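Local coordinates for protein heme-degrading monooxygenase HmoB (Mycobacterium tuberculosis, PDB 4NL5) that degrades heme by oxidatively opening its porphyrin ring to mycobilin with release of iron, acting as a homodimer of the antibiotic biosynthesis monooxygenase family, at residues 6-11 / 88-93; 10-15 / 81-86; 39-44 / 51-56. All coordinates share one frame; numbering follows the deposited sequence.

Contact 1. Residues 6-11 / 88-93. With HEM (protoporphyrin IX containing Fe), chain C; CYN (cyanide ion), chain D.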
loop_
_atom_site.group_PDB
_atom_site.type_symbol
_atom_site.label_atom_id
_atom_site.label_comp_id
_atom_site.label_asym_id
_atom_site.label_seq_id
_atom_site.Cartn_x
_atom_site.Cartn_y
_atom_site.Cartn_z
ATOM N N ILE A 6 -3.490 -1.845 -6.185
ATOM C CA ILE A 6 -2.232 -1.138 -6.376
ATOM C C ILE A 6 -1.771 -1.297 -7.809
ATOM O O ILE A 6 -1.507 -2.418 -8.232
ATOM C CB ILE A 6 -1.127 -1.687 -5.452
ATOM C CG1 ILE A 6 -1.565 -1.628 -3.985
ATOM C CG2 ILE A 6 0.173 -0.906 -5.664
ATOM C CD1 ILE A 6 -0.499 -2.133 -3.021
ATOM N N ASN A 7 -1.640 -0.191 -8.540
ATOM C CA ASN A 7 -0.996 -0.244 -9.839
ATOM C C ASN A 7 0.485 -0.010 -9.632
ATOM O O ASN A 7 0.902 1.078 -9.214
ATOM C CB ASN A 7 -1.584 0.781 -10.805
ATOM C CG ASN A 7 -1.436 0.359 -12.255
ATOM O OD1 ASN A 7 -1.552 -0.822 -12.574
ATOM N ND2 ASN A 7 -1.202 1.324 -13.141
ATOM N N ALA A 8 1.273 -1.045 -9.895
ATOM C CA ALA A 8 2.724 -0.951 -9.743
ATOM C C ALA A 8 3.346 -0.590 -11.078
ATOM O O ALA A 8 3.365 -1.410 -11.993
ATOM C CB ALA A 8 3.291 -2.252 -9.223
ATOM N N ILE A 9 3.857 0.635 -11.173
ATOM C CA ILE A 9 4.306 1.211 -12.445
ATOM C C ILE A 9 5.814 1.145 -12.584
ATOM O O ILE A 9 6.539 1.540 -11.679
ATOM C CB ILE A 9 3.872 2.670 -12.559
ATOM C CG1 ILE A 9 2.357 2.783 -12.602
ATOM C CG2 ILE A 9 4.470 3.320 -13.806
ATOM C CD1 ILE A 9 1.897 4.215 -12.611
ATOM N N GLU A 10 6.283 0.647 -13.719
ATOM C CA GLU A 10 7.694 0.670 -14.036
ATOM C C GLU A 10 8.001 1.938 -14.829
ATOM O O GLU A 10 7.331 2.237 -15.813
ATOM C CB GLU A 10 8.085 -0.587 -14.821
ATOM C CG GLU A 10 7.683 -1.884 -14.122
ATOM C CD GLU A 10 7.600 -3.078 -15.056
ATOM O OE1 GLU A 10 8.423 -3.167 -15.997
ATOM O OE2 GLU A 10 6.698 -3.921 -14.853
ATOM N N VAL A 11 8.988 2.704 -14.389
ATOM C CA VAL A 11 9.397 3.876 -15.158
ATOM C C VAL A 11 10.898 3.867 -15.380
ATOM O O VAL A 11 11.641 3.325 -14.566
ATOM C CB VAL A 11 8.988 5.210 -14.471
ATOM C CG1 VAL A 11 7.476 5.290 -14.314
ATOM C CG2 VAL A 11 9.673 5.365 -13.137
ATOM N N SER A 88 1.686 -3.461 -13.369
ATOM C CA SER A 88 1.046 -4.682 -12.865
ATOM C C SER A 88 0.021 -4.298 -11.814
ATOM O O SER A 88 0.326 -3.514 -10.927
ATOM C CB SER A 88 2.069 -5.645 -12.255
ATOM O OG SER A 88 3.100 -5.984 -13.167
ATOM N N LEU A 89 -1.198 -4.835 -11.908
ATOM C CA LEU A 89 -2.203 -4.555 -10.884
ATOM C C LEU A 89 -2.166 -5.582 -9.750
ATOM O O LEU A 89 -2.342 -6.773 -9.983
ATOM C CB LEU A 89 -3.607 -4.522 -11.489
ATOM C CG LEU A 89 -4.684 -4.047 -10.506
ATOM C CD1 LEU A 89 -4.444 -2.589 -10.135
ATOM C CD2 LEU A 89 -6.098 -4.244 -11.085
ATOM N N LEU A 90 -1.924 -5.106 -8.532
ATOM C CA LEU A 90 -1.890 -5.960 -7.350
ATOM C C LEU A 90 -3.173 -5.731 -6.573
ATOM O O LEU A 90 -3.461 -4.604 -6.178
ATOM C CB LEU A 90 -0.675 -5.641 -6.479
ATOM C CG LEU A 90 0.632 -5.354 -7.218
ATOM C CD1 LEU A 90 1.777 -5.071 -6.217
ATOM C CD2 LEU A 90 0.996 -6.513 -8.129
ATOM N N GLU A 91 -3.958 -6.786 -6.372
ATOM C CA GLU A 91 -5.296 -6.629 -5.801
ATOM C C GLU A 91 -5.392 -7.307 -4.437
ATOM O O GLU A 91 -4.998 -8.461 -4.297
ATOM C CB GLU A 91 -6.348 -7.211 -6.740
ATOM C CG GLU A 91 -6.257 -6.688 -8.166
ATOM C CD GLU A 91 -7.370 -7.222 -9.047
ATOM O OE1 GLU A 91 -8.557 -7.100 -8.665
ATOM O OE2 GLU A 91 -7.050 -7.798 -10.103
ATOM N N PHE A 92 -5.936 -6.579 -3.465
ATOM C CA PHE A 92 -6.008 -7.005 -2.064
ATOM C C PHE A 92 -7.386 -6.753 -1.468
ATOM O O PHE A 92 -8.116 -5.884 -1.925
ATOM C CB PHE A 92 -4.981 -6.254 -1.200
ATOM C CG PHE A 92 -3.556 -6.476 -1.608
ATOM C CD1 PHE A 92 -2.803 -7.480 -1.020
ATOM C CD2 PHE A 92 -2.955 -5.654 -2.567
ATOM C CE1 PHE A 92 -1.469 -7.679 -1.385
ATOM C CE2 PHE A 92 -1.633 -5.861 -2.940
ATOM C CZ PHE A 92 -0.891 -6.874 -2.343
ATOM N N GLU A 93 -7.711 -7.503 -0.425
ATOM C CA GLU A 93 -8.825 -7.180 0.458
ATOM C C GLU A 93 -8.265 -6.651 1.779
ATOM O O GLU A 93 -7.263 -7.154 2.274
ATOM C CB GLU A 93 -9.710 -8.409 0.693
ATOM C CG GLU A 93 -10.587 -8.736 -0.503
ATOM C CD GLU A 93 -11.129 -10.152 -0.491
ATOM O OE1 GLU A 93 -10.786 -10.932 0.424
ATOM O OE2 GLU A 93 -11.907 -10.481 -1.406
HETATM C CHA HEM C . -0.529 5.412 -15.940
HETATM C CHB HEM C . -3.884 2.036 -15.072
HETATM C CHC HEM C . -5.132 4.534 -11.115
HETATM C CHD HEM C . -3.249 8.438 -13.276
HETATM C C1A HEM C . -1.241 4.237 -15.992
HETATM C C2A HEM C . -0.939 3.099 -16.836
HETATM C C3A HEM C . -1.860 2.164 -16.598
HETATM C C4A HEM C . -2.789 2.680 -15.610
HETATM C CMA HEM C . -1.914 0.771 -17.263
HETATM C CAA HEM C . 0.258 2.981 -17.816
HETATM C CBA HEM C . -0.158 3.391 -19.229
HETATM C CGA HEM C . -0.558 4.847 -19.300
HETATM O O1A HEM C . -1.762 5.136 -19.559
HETATM O O2A HEM C . 0.323 5.729 -19.104
HETATM C C1B HEM C . -4.394 2.346 -13.827
HETATM C C2B HEM C . -5.042 1.431 -12.898
HETATM C C3B HEM C . -5.389 2.137 -11.796
HETATM C C4B HEM C . -4.960 3.502 -12.001
HETATM C CMB HEM C . -5.256 -0.065 -13.214
HETATM C CAB HEM C . -6.079 1.723 -10.472
HETATM C CBB HEM C . -6.047 0.485 -9.976
HETATM C C1C HEM C . -4.800 5.835 -11.410
HETATM C C2C HEM C . -5.213 7.001 -10.655
HETATM C C3C HEM C . -4.677 8.083 -11.257
HETATM C C4C HEM C . -3.929 7.621 -12.405
HETATM C CMC HEM C . -6.086 6.925 -9.373
HETATM C CAC HEM C . -4.761 9.593 -10.912
HETATM C CBC HEM C . -5.510 10.117 -9.940
HETATM C C1D HEM C . -2.263 7.999 -14.115
HETATM C C2D HEM C . -1.227 8.823 -14.683
HETATM C C3D HEM C . -0.370 7.867 -15.505
HETATM C C4D HEM C . -0.976 6.571 -15.354
HETATM C CMD HEM C . -1.036 10.341 -14.476
HETATM C CAD HEM C . 0.885 8.194 -16.344
HETATM C CBD HEM C . 0.446 8.764 -17.680
HETATM C CGD HEM C . 1.650 9.236 -18.463
HETATM O O1D HEM C . 1.457 9.955 -19.476
HETATM O O2D HEM C . 2.801 8.904 -18.077
HETATM N NA HEM C . -2.378 3.953 -15.251
HETATM N NB HEM C . -4.364 3.595 -13.241
HETATM N NC HEM C . -4.023 6.243 -12.488
HETATM N ND HEM C . -2.074 6.690 -14.523
HETATM FE FE HEM C . -3.204 5.131 -13.897
HETATM C C CYN D . -1.958 4.867 -12.237
HETATM N N CYN D . -1.233 3.993 -12.245
HETATM O O HOH W 1 5.042 -3.936 -12.708
#

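Contact 2. Residues 10-15 / 81-86. With HEM (protoporphyrin IX containing Fe), chain C.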
loop_
_atom_site.group_PDB
_atom_site.type_symbol
_atom_site.label_atom_id
_atom_site.label_comp_id
_atom_site.label_asym_id
_atom_site.label_seq_id
_atom_site.Cartn_x
_atom_site.Cartn_y
_atom_site.Cartn_z
ATOM N N GLU A 10 6.283 0.647 -13.719
ATOM C CA GLU A 10 7.694 0.670 -14.036
ATOM C C GLU A 10 8.001 1.938 -14.829
ATOM O O GLU A 10 7.331 2.237 -15.813
ATOM C CB GLU A 10 8.085 -0.587 -14.821
ATOM C CG GLU A 10 7.683 -1.884 -14.122
ATOM C CD GLU A 10 7.600 -3.078 -15.056
ATOM O OE1 GLU A 10 8.423 -3.167 -15.997
ATOM O OE2 GLU A 10 6.698 -3.921 -14.853
ATOM N N VAL A 11 8.988 2.704 -14.389
ATOM C CA VAL A 11 9.397 3.876 -15.158
ATOM C C VAL A 11 10.898 3.867 -15.380
ATOM O O VAL A 11 11.641 3.325 -14.566
ATOM C CB VAL A 11 8.988 5.210 -14.471
ATOM C CG1 VAL A 11 7.476 5.290 -14.314
ATOM C CG2 VAL A 11 9.673 5.365 -13.137
ATOM N N PRO A 12 11.346 4.442 -16.506
ATOM C CA PRO A 12 12.776 4.587 -16.785
ATOM C C PRO A 12 13.503 5.374 -15.699
ATOM O O PRO A 12 12.885 6.131 -14.956
ATOM C CB PRO A 12 12.797 5.356 -18.109
ATOM C CG PRO A 12 11.514 4.970 -18.774
ATOM C CD PRO A 12 10.517 4.858 -17.655
ATOM N N ALA A 13 14.809 5.178 -15.596
ATOM C CA ALA A 13 15.619 6.001 -14.709
ATOM C C ALA A 13 15.422 7.477 -15.041
ATOM O O ALA A 13 15.409 7.862 -16.222
ATOM C CB ALA A 13 17.094 5.622 -14.821
ATOM N N GLY A 14 15.227 8.293 -14.007
ATOM C CA GLY A 14 15.105 9.733 -14.189
ATOM C C GLY A 14 13.713 10.188 -14.573
ATOM O O GLY A 14 13.429 11.384 -14.665
ATOM N N ALA A 15 12.831 9.225 -14.796
ATOM C CA ALA A 15 11.486 9.535 -15.237
ATOM C C ALA A 15 10.570 9.840 -14.065
ATOM O O ALA A 15 9.433 10.255 -14.264
ATOM C CB ALA A 15 10.930 8.384 -16.054
ATOM N N ASN A 81 3.131 10.797 -25.184
ATOM C CA ASN A 81 4.224 9.919 -24.799
ATOM C C ASN A 81 4.151 9.583 -23.309
ATOM O O ASN A 81 4.786 10.248 -22.491
ATOM C CB ASN A 81 5.567 10.562 -25.135
ATOM N N PRO A 82 3.364 8.555 -22.953
ATOM C CA PRO A 82 3.275 8.121 -21.556
ATOM C C PRO A 82 4.635 7.683 -21.035
ATOM O O PRO A 82 5.443 7.161 -21.805
ATOM C CB PRO A 82 2.283 6.951 -21.600
ATOM C CG PRO A 82 2.161 6.575 -23.043
ATOM C CD PRO A 82 2.426 7.825 -23.822
ATOM N N VAL A 83 4.870 7.905 -19.745
ATOM C CA VAL A 83 6.168 7.662 -19.126
ATOM C C VAL A 83 6.439 6.188 -18.840
ATOM O O VAL A 83 7.543 5.692 -19.065
ATOM C CB VAL A 83 6.287 8.437 -17.781
ATOM C CG1 VAL A 83 7.501 7.986 -17.003
ATOM C CG2 VAL A 83 6.311 9.938 -18.013
ATOM N N ALA A 84 5.422 5.499 -18.334
ATOM C CA ALA A 84 5.571 4.126 -17.855
ATOM C C ALA A 84 5.973 3.140 -18.940
ATOM O O ALA A 84 5.528 3.236 -20.087
ATOM C CB ALA A 84 4.279 3.668 -17.199
ATOM N N THR A 85 6.806 2.176 -18.573
ATOM C CA THR A 85 7.177 1.137 -19.522
ATOM C C THR A 85 6.441 -0.170 -19.223
ATOM O O THR A 85 6.493 -1.119 -20.003
ATOM C CB THR A 85 8.687 0.908 -19.519
ATOM O OG1 THR A 85 9.134 0.745 -18.174
ATOM C CG2 THR A 85 9.389 2.109 -20.119
ATOM N N GLY A 86 5.739 -0.210 -18.097
ATOM C CA GLY A 86 4.979 -1.392 -17.737
ATOM C C GLY A 86 4.190 -1.140 -16.474
ATOM O O GLY A 86 4.483 -0.210 -15.733
HETATM C CHA HEM C . -0.529 5.412 -15.940
HETATM C CHB HEM C . -3.884 2.036 -15.072
HETATM C CHC HEM C . -5.132 4.534 -11.115
HETATM C CHD HEM C . -3.249 8.438 -13.276
HETATM C C1A HEM C . -1.241 4.237 -15.992
HETATM C C2A HEM C . -0.939 3.099 -16.836
HETATM C C3A HEM C . -1.860 2.164 -16.598
HETATM C C4A HEM C . -2.789 2.680 -15.610
HETATM C CMA HEM C . -1.914 0.771 -17.263
HETATM C CAA HEM C . 0.258 2.981 -17.816
HETATM C CBA HEM C . -0.158 3.391 -19.229
HETATM C CGA HEM C . -0.558 4.847 -19.300
HETATM O O1A HEM C . -1.762 5.136 -19.559
HETATM O O2A HEM C . 0.323 5.729 -19.104
HETATM C C1B HEM C . -4.394 2.346 -13.827
HETATM C C2B HEM C . -5.042 1.431 -12.898
HETATM C C3B HEM C . -5.389 2.137 -11.796
HETATM C C4B HEM C . -4.960 3.502 -12.001
HETATM C CMB HEM C . -5.256 -0.065 -13.214
HETATM C CAB HEM C . -6.079 1.723 -10.472
HETATM C CBB HEM C . -6.047 0.485 -9.976
HETATM C C1C HEM C . -4.800 5.835 -11.410
HETATM C C2C HEM C . -5.213 7.001 -10.655
HETATM C C3C HEM C . -4.677 8.083 -11.257
HETATM C C4C HEM C . -3.929 7.621 -12.405
HETATM C CMC HEM C . -6.086 6.925 -9.373
HETATM C CAC HEM C . -4.761 9.593 -10.912
HETATM C CBC HEM C . -5.510 10.117 -9.940
HETATM C C1D HEM C . -2.263 7.999 -14.115
HETATM C C2D HEM C . -1.227 8.823 -14.683
HETATM C C3D HEM C . -0.370 7.867 -15.505
HETATM C C4D HEM C . -0.976 6.571 -15.354
HETATM C CMD HEM C . -1.036 10.341 -14.476
HETATM C CAD HEM C . 0.885 8.194 -16.344
HETATM C CBD HEM C . 0.446 8.764 -17.680
HETATM C CGD HEM C . 1.650 9.236 -18.463
HETATM O O1D HEM C . 1.457 9.955 -19.476
HETATM O O2D HEM C . 2.801 8.904 -18.077
HETATM N NA HEM C . -2.378 3.953 -15.251
HETATM N NB HEM C . -4.364 3.595 -13.241
HETATM N NC HEM C . -4.023 6.243 -12.488
HETATM N ND HEM C . -2.074 6.690 -14.523
HETATM FE FE HEM C . -3.204 5.131 -13.897
HETATM O O HOH W 2 9.235 -1.802 -17.845
#

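Contact 3. Residues 39-44 / 51-56. With HEM (protoporphyrin IX containing Fe), chain C; CYN (cyanide ion), chain D.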
loop_
_atom_site.group_PDB
_atom_site.type_symbol
_atom_site.label_atom_id
_atom_site.label_comp_id
_atom_site.label_asym_id
_atom_site.label_seq_id
_atom_site.Cartn_x
_atom_site.Cartn_y
_atom_site.Cartn_z
ATOM N N PHE A 39 -6.457 7.736 -3.008
ATOM C CA PHE A 39 -5.250 7.067 -3.442
ATOM C C PHE A 39 -4.008 7.787 -2.966
ATOM O O PHE A 39 -4.047 8.955 -2.598
ATOM C CB PHE A 39 -5.224 6.926 -4.970
ATOM C CG PHE A 39 -4.641 8.123 -5.707
ATOM C CD1 PHE A 39 -3.348 8.083 -6.209
ATOM C CD2 PHE A 39 -5.407 9.255 -5.942
ATOM C CE1 PHE A 39 -2.822 9.163 -6.896
ATOM C CE2 PHE A 39 -4.886 10.336 -6.623
ATOM C CZ PHE A 39 -3.589 10.289 -7.104
ATOM N N GLN A 40 -2.919 7.040 -2.937
ATOM C CA GLN A 40 -1.599 7.598 -2.683
ATOM C C GLN A 40 -0.691 7.197 -3.814
ATOM O O GLN A 40 -0.790 6.079 -4.332
ATOM C CB GLN A 40 -1.018 7.104 -1.353
ATOM C CG GLN A 40 -1.840 7.491 -0.120
ATOM C CD GLN A 40 -3.036 6.591 0.088
ATOM O OE1 GLN A 40 -2.951 5.372 -0.092
ATOM N NE2 GLN A 40 -4.163 7.184 0.472
ATOM N N LEU A 41 0.185 8.116 -4.196
ATOM C CA LEU A 41 1.270 7.815 -5.106
ATOM C C LEU A 41 2.538 7.631 -4.285
ATOM O O LEU A 41 2.982 8.560 -3.615
ATOM C CB LEU A 41 1.459 8.933 -6.133
ATOM C CG LEU A 41 2.662 8.716 -7.057
ATOM C CD1 LEU A 41 2.451 7.484 -7.930
ATOM C CD2 LEU A 41 2.923 9.944 -7.926
ATOM N N LEU A 42 3.117 6.441 -4.355
ATOM C CA LEU A 42 4.286 6.101 -3.543
ATOM C C LEU A 42 5.557 5.997 -4.375
ATOM O O LEU A 42 5.640 5.161 -5.271
ATOM C CB LEU A 42 4.066 4.774 -2.826
ATOM C CG LEU A 42 2.842 4.713 -1.910
ATOM C CD1 LEU A 42 2.817 3.414 -1.076
ATOM C CD2 LEU A 42 2.799 5.949 -1.027
ATOM N N ARG A 43 6.543 6.824 -4.034
ATOM C CA ARG A 43 7.860 6.805 -4.669
ATOM C C ARG A 43 8.761 5.775 -4.011
ATOM O O ARG A 43 8.968 5.832 -2.801
ATOM C CB ARG A 43 8.528 8.173 -4.557
ATOM C CG ARG A 43 9.942 8.216 -5.121
ATOM C CD ARG A 43 10.662 9.459 -4.632
ATOM N NE ARG A 43 9.997 10.692 -5.031
ATOM C CZ ARG A 43 9.622 11.640 -4.179
ATOM N NH1 ARG A 43 9.828 11.475 -2.877
ATOM N NH2 ARG A 43 9.018 12.738 -4.616
ATOM N N PRO A 44 9.313 4.845 -4.796
ATOM C CA PRO A 44 10.164 3.797 -4.221
ATOM C C PRO A 44 11.496 4.335 -3.702
ATOM O O PRO A 44 12.092 5.215 -4.328
ATOM C CB PRO A 44 10.383 2.842 -5.397
ATOM C CG PRO A 44 10.239 3.708 -6.609
ATOM C CD PRO A 44 9.145 4.686 -6.253
ATOM N N TYR A 51 6.934 2.524 -8.886
ATOM C CA TYR A 51 6.008 3.382 -8.160
ATOM C C TYR A 51 4.774 2.570 -7.785
ATOM O O TYR A 51 4.294 1.773 -8.581
ATOM C CB TYR A 51 5.616 4.602 -9.000
ATOM C CG TYR A 51 6.589 5.759 -8.926
ATOM C CD1 TYR A 51 6.274 6.906 -8.202
ATOM C CD2 TYR A 51 7.811 5.719 -9.591
ATOM C CE1 TYR A 51 7.150 7.973 -8.134
ATOM C CE2 TYR A 51 8.703 6.788 -9.522
ATOM C CZ TYR A 51 8.360 7.906 -8.799
ATOM O OH TYR A 51 9.218 8.960 -8.734
ATOM N N PHE A 52 4.275 2.739 -6.564
ATOM C CA PHE A 52 3.018 2.097 -6.191
ATOM C C PHE A 52 1.904 3.137 -6.167
ATOM O O PHE A 52 1.970 4.117 -5.411
ATOM C CB PHE A 52 3.093 1.419 -4.808
ATOM C CG PHE A 52 3.712 0.040 -4.801
ATOM C CD1 PHE A 52 4.440 -0.440 -5.882
ATOM C CD2 PHE A 52 3.555 -0.786 -3.680
ATOM C CE1 PHE A 52 5.015 -1.717 -5.841
ATOM C CE2 PHE A 52 4.112 -2.054 -3.637
ATOM C CZ PHE A 52 4.849 -2.523 -4.727
ATOM N N VAL A 53 0.879 2.916 -6.983
ATOM C CA VAL A 53 -0.295 3.758 -6.958
ATOM C C VAL A 53 -1.356 3.023 -6.152
ATOM O O VAL A 53 -1.985 2.100 -6.648
ATOM C CB VAL A 53 -0.784 4.070 -8.380
ATOM C CG1 VAL A 53 -2.015 4.954 -8.340
ATOM C CG2 VAL A 53 0.352 4.749 -9.172
ATOM N N VAL A 54 -1.514 3.414 -4.892
ATOM C CA VAL A 54 -2.341 2.657 -3.955
ATOM C C VAL A 54 -3.746 3.223 -3.933
ATOM O O VAL A 54 -3.965 4.290 -3.379
ATOM C CB VAL A 54 -1.756 2.681 -2.514
ATOM C CG1 VAL A 54 -2.593 1.783 -1.578
ATOM C CG2 VAL A 54 -0.304 2.226 -2.510
ATOM N N THR A 55 -4.703 2.514 -4.536
ATOM C CA THR A 55 -6.058 3.044 -4.622
ATOM C C THR A 55 -6.998 2.243 -3.729
ATOM O O THR A 55 -6.859 1.030 -3.583
ATOM C CB THR A 55 -6.592 3.044 -6.079
ATOM O OG1 THR A 55 -6.871 1.710 -6.489
ATOM C CG2 THR A 55 -5.550 3.638 -7.026
ATOM N N HIS A 56 -7.944 2.951 -3.125
ATOM C CA HIS A 56 -8.831 2.386 -2.116
ATOM C C HIS A 56 -10.265 2.465 -2.612
ATOM O O HIS A 56 -10.680 3.512 -3.105
ATOM C CB HIS A 56 -8.689 3.145 -0.804
ATOM C CG HIS A 56 -7.269 3.267 -0.341
ATOM N ND1 HIS A 56 -6.720 2.435 0.608
ATOM C CD2 HIS A 56 -6.282 4.118 -0.717
ATOM C CE1 HIS A 56 -5.454 2.773 0.809
ATOM N NE2 HIS A 56 -5.166 3.792 0.016
HETATM C CHA HEM C . -0.529 5.412 -15.940
HETATM C CHB HEM C . -3.884 2.036 -15.072
HETATM C CHC HEM C . -5.132 4.534 -11.115
HETATM C CHD HEM C . -3.249 8.438 -13.276
HETATM C C1A HEM C . -1.241 4.237 -15.992
HETATM C C2A HEM C . -0.939 3.099 -16.836
HETATM C C3A HEM C . -1.860 2.164 -16.598
HETATM C C4A HEM C . -2.789 2.680 -15.610
HETATM C CMA HEM C . -1.914 0.771 -17.263
HETATM C CAA HEM C . 0.258 2.981 -17.816
HETATM C CBA HEM C . -0.158 3.391 -19.229
HETATM C CGA HEM C . -0.558 4.847 -19.300
HETATM O O1A HEM C . -1.762 5.136 -19.559
HETATM O O2A HEM C . 0.323 5.729 -19.104
HETATM C C1B HEM C . -4.394 2.346 -13.827
HETATM C C2B HEM C . -5.042 1.431 -12.898
HETATM C C3B HEM C . -5.389 2.137 -11.796
HETATM C C4B HEM C . -4.960 3.502 -12.001
HETATM C CMB HEM C . -5.256 -0.065 -13.214
HETATM C CAB HEM C . -6.079 1.723 -10.472
HETATM C CBB HEM C . -6.047 0.485 -9.976
HETATM C C1C HEM C . -4.800 5.835 -11.410
HETATM C C2C HEM C . -5.213 7.001 -10.655
HETATM C C3C HEM C . -4.677 8.083 -11.257
HETATM C C4C HEM C . -3.929 7.621 -12.405
HETATM C CMC HEM C . -6.086 6.925 -9.373
HETATM C CAC HEM C . -4.761 9.593 -10.912
HETATM C CBC HEM C . -5.510 10.117 -9.940
HETATM C C1D HEM C . -2.263 7.999 -14.115
HETATM C C2D HEM C . -1.227 8.823 -14.683
HETATM C C3D HEM C . -0.370 7.867 -15.505
HETATM C C4D HEM C . -0.976 6.571 -15.354
HETATM C CMD HEM C . -1.036 10.341 -14.476
HETATM C CAD HEM C . 0.885 8.194 -16.344
HETATM C CBD HEM C . 0.446 8.764 -17.680
HETATM C CGD HEM C . 1.650 9.236 -18.463
HETATM O O1D HEM C . 1.457 9.955 -19.476
HETATM O O2D HEM C . 2.801 8.904 -18.077
HETATM N NA HEM C . -2.378 3.953 -15.251
HETATM N NB HEM C . -4.364 3.595 -13.241
HETATM N NC HEM C . -4.023 6.243 -12.488
HETATM N ND HEM C . -2.074 6.690 -14.523
HETATM FE FE HEM C . -3.204 5.131 -13.897
HETATM C C CYN D . -1.958 4.867 -12.237
HETATM N N CYN D . -1.233 3.993 -12.245
#

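Contact 1. Residues 6-11 / 88-93
The first torsions of Asn7 and Leu89, a facing non-hydrogen-bonded pair, both set CG opposite the backbone N (chi1 -153° for Asn7) and send the two side chains to the heme side of the sheet. Leu89 CD1 ends 3.5 Å from Ile6 O and also packs on the vinyl carbon CBB of the heme. Asn7 carries its amide to the iron-bound cyanide, where ND2 donates to the cyanide N at 2.8 Å, with 171° at the hydrogen. Ile9 adds an apolar wall, its CD1 lying 3.2 Å from the same cyanide N.

These residues stand on antiparallel strands 3-10 and 86-98, paired in the sheet of the dimeric alpha/beta-barrel family. Ile6 and Leu90 exchange two backbone hydrogen bonds, the shorter from Leu90 N to Ile6 O at 2.7 Å; Ala8 and Ser88 exchange two more. On the face carrying Ile6, Ala8 and Leu90 the contacts are apolar towards Phe92: Ile6 CD1 meets Phe92 CE2 at 3.9 Å, and the Phe92 ring in turn meets Phe52 of the second subunit. At the Ser88 end of this face one water donates to Ala8 O and, at 2.7 Å, to Glu10 OE2, while accepting from Ser88 OG.

The Fe-C-N unit is strongly bent, near 118° at the cyanide carbon, which tips the nitrogen towards Asn7. A nearly straight hydrogen bond from ND2 to the outer atom of the ligand is consistent with Asn7 steering and polarising an iron-bound diatomic, probably including the oxygen species of turnover.

Contact 2. Residues 10-15 / 81-86
Val83 CG1 fits into a corner in the tight part, with Ala15 CB at 3.6 Å and Val11 CG1 at 3.8 Å in directions nearly at right angles. A chi1 of 169° aims this methyl at the 10-15 loop and leaves CG2 on the side of a heme propionate. Next to it Pro12 CD rests 3.4 Å from Val83 O. Leu19 of helix 16-25 also packs on Val11, and Arg22 of that helix on Val83.

The backbones are joined by two short bonds: Thr85 N to Glu10 O at 2.8 Å, and Glu10 N to Gly86 O, also at 2.8 Å. Glu10 O thus takes a hydrogen bond from Thr85 N and, in addition, a CA-H contact from Ala84.

In the fold, the 10-15 loop runs from strand 3-10 into helix 16-25, while 81-86 leads into strand 86-98; 81-86 borders the heme at its propionates, and 10-15 packs behind it. Val83 N donates to the propionate oxygen O2D of the heme at 2.8 Å, a nearly linear hydrogen bond with 178° at the hydrogen. Arg22 and Arg26 add further hydrogen bonds to the heme, and Arg22 NH1 also bonds Asn81 O, so that the same helix that packs on Val83 holds the chain just ahead of it.

The outer side is far looser. Pro12 CG and Thr85 CG2 make an exposed apolar touch at 3.8 Å. Beyond them the chain turns through a type II beta turn, Pro12 to Ala15, fastened by Ala15 N to Pro12 O at 3.1 Å. Its third position is Gly14, whose positive phi of 83° suits that turn.

Contact 3. Residues 39-44 / 51-56
Phe39 and Val53 face the heme pocket together, Phe39 CD1 touching Val53 CG1 at 4.0 Å. With chi1 at 87°, CG of Phe39 sits between the backbone N and the carbonyl carbon, and the ring leans out from the strand towards the porphyrin. Its CE2 comes 3.4 Å from the vinyl carbon CBC, while the methyl CMC lies over one ring face, towards the rim. Val53 CG2 meets the cyanide N at 3.5 Å, giving the ligand an apolar neighbour.

The next layer holds these two in place. Leu41 CD1 backs Val53 CG2 at 3.7 Å, and Phe23 of helix 16-25 packs on Phe39, Leu41 and Val53. Further along, Pro44 CD stands over the centre of the Tyr51 ring, 3.8 Å from its centroid, a CH-pi contact. Tyr51 OH bonds to Glu20, which also forms a salt bridge with Arg43 NE; another nitrogen of Arg43 reaches Glu93 of the second subunit.

All of this is carried by an antiparallel hairpin, 36-46 with 51-57, whose hydrogen-bonded pairs are Gln40 with Val54 and Leu42 with Phe52. On the face turned from the heme, Leu42 CD1 packs against Val54 CG2 at 3.6 Å. The edge strand 36-46 continues the sheet into the second subunit.

On that same face His56 NE2 donates to Gln40 OE1 at 2.7 Å, with 167° at the hydrogen. The oxygen lies in the imidazole plane, and the bond uses a carbonyl lone pair (121° at the oxygen). Gln40 NE2 binds Asp97 of the second subunit, which fixes which way round the amide sits; OE1 is thereby left to accept, and His56 carries a proton on NE2.

Overall arrangement
From the N terminus, strand 3-10 is met by 51-57 in the middle of the chain and by 86-98 near the end of the fold. Residues 6-11 pair with 88-93 in contact 1, closing a loop of 76 residues; contact 2 starts from the same stretch, sharing Glu10 and Val11, and closes a slightly shorter loop of 65. Contact 3, a hairpin with six residues between its segments, lies within both, and none cross. Contacts 1 and 3 are side by side in one sheet, linked by probable backbone hydrogen bonds, Asn7 O with Val53 N and Ile9 N with Tyr51 O. Contact 2 touches contact 1 through Ile9 and Ala84, and joins the sheet's end to the heme propionates.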